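PDB 5XUN: acetyltransferase from Klebsiella pneumoniae, which probably acetylates the glycyl group of glycyl-tRNA(Gly) with acetyl-CoA, as the GNAT-family toxin of a type II toxin-antitoxin system. Local coordinates for residues 68-71 against 72-76. The protein carries 1 engineered substitution. Residues are numbered along the deposited sequence; the frame is centred on the assembly and turned at random.
Sequences SCFE and RGMLP
With chi1 at 68°, F70 holds CG between its own backbone N and carbonyl carbon, which carries the ring forward to L75, while M74, its CG beside the backbone N and its chain extended beyond, lays its sulfur by the same ring. These side chains meet where strand 59-71 of the GNAT sheet ends and the 3-10 segment 72-74 turns the chain toward helix 78-83. Two successive i to i+3 bonds close the turn, M74 N to E71 O (3.1 Å, N-H...O angle 161°) and L75 N to R72 O. Leucine suits its place because a branched, apolar end can meet an aromatic rim: L75 CD1 lies in the plane of the F70 ring at its edge, and the side chains cross at about a right angle. The flexible thioether of M74 approaches obliquely, SD 4.2 Å from F70 CD2. F133 and F162, from strands 131-135 and 160-164 beyond the adjacent strand 88-99, also meet the F70 ring, tying the strand end to the sheet's aromatic packing. E71 is exposed and R72 partly exposed, as suits charged residues; R72 NH1 bonds to I84 O. At the tightest apolar approach, L75 CD1 stands 3.3 Å from F70 CE2.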
# COMPACT_ATOMS: atom_id res chain seq x y z
N SER B 68 -2.86 1.62 3.64
CA SER B 68 -3.78 2.52 4.31
C SER B 68 -3.65 3.90 3.70
O SER B 68 -2.88 4.11 2.75
CB SER B 68 -3.51 2.58 5.82
OG SER B 68 -2.21 3.08 6.07
N CYS B 69 -4.44 4.83 4.22
CA CYS B 69 -4.27 6.25 3.98
C CYS B 69 -4.79 6.97 5.21
O CYS B 69 -5.48 6.38 6.05
CB CYS B 69 -4.98 6.71 2.69
SG CYS B 69 -6.76 6.41 2.62
N PHE B 70 -4.45 8.25 5.32
CA PHE B 70 -4.83 9.03 6.49
C PHE B 70 -5.05 10.47 6.07
O PHE B 70 -4.51 10.93 5.06
CB PHE B 70 -3.77 8.94 7.60
CG PHE B 70 -2.46 9.60 7.26
CD1 PHE B 70 -1.48 8.93 6.54
CD2 PHE B 70 -2.19 10.89 7.69
CE1 PHE B 70 -0.28 9.53 6.25
CE2 PHE B 70 -0.99 11.50 7.40
CZ PHE B 70 -0.03 10.82 6.68
N GLU B 71 -5.87 11.17 6.86
CA GLU B 71 -6.29 12.52 6.53
C GLU B 71 -5.09 13.46 6.41
O GLU B 71 -4.24 13.50 7.29
CB GLU B 71 -7.27 13.06 7.57
CG GLU B 71 -8.67 12.47 7.46
CD GLU B 71 -9.70 13.27 8.23
OE1 GLU B 71 -9.46 14.47 8.48
OE2 GLU B 71 -10.75 12.70 8.58
N ARG B 72 -5.05 14.21 5.31
CA ARG B 72 -3.96 15.15 5.08
C ARG B 72 -3.80 16.15 6.23
O ARG B 72 -2.68 16.56 6.54
CB ARG B 72 -4.21 15.88 3.75
CG ARG B 72 -3.64 17.28 3.66
CD ARG B 72 -4.10 17.97 2.39
NE ARG B 72 -5.55 18.10 2.30
CZ ARG B 72 -6.20 18.53 1.23
NH1 ARG B 72 -5.52 18.88 0.14
NH2 ARG B 72 -7.52 18.61 1.22
N GLY B 73 -4.90 16.50 6.90
CA GLY B 73 -4.84 17.49 7.96
C GLY B 73 -4.06 17.07 9.19
O GLY B 73 -3.65 17.93 9.97
N MET B 74 -3.83 15.77 9.36
CA MET B 74 -3.08 15.30 10.52
C MET B 74 -1.60 15.66 10.44
O MET B 74 -0.91 15.62 11.46
CB MET B 74 -3.22 13.79 10.66
CG MET B 74 -4.65 13.27 10.67
SD MET B 74 -4.68 11.51 11.07
CE MET B 74 -6.37 11.29 11.61
N LEU B 75 -1.11 16.00 9.25
CA LEU B 75 0.29 16.36 9.08
C LEU B 75 0.61 17.64 9.86
O LEU B 75 -0.16 18.60 9.79
CB LEU B 75 0.60 16.56 7.60
CG LEU B 75 1.46 15.54 6.85
CD1 LEU B 75 0.97 14.13 7.04
CD2 LEU B 75 1.52 15.89 5.38
N PRO B 76 1.72 17.69 10.60
CA PRO B 76 2.05 18.92 11.32
C PRO B 76 2.48 20.04 10.40
O PRO B 76 2.18 21.21 10.67
CB PRO B 76 3.19 18.50 12.25
CG PRO B 76 3.75 17.25 11.65
CD PRO B 76 2.63 16.58 10.92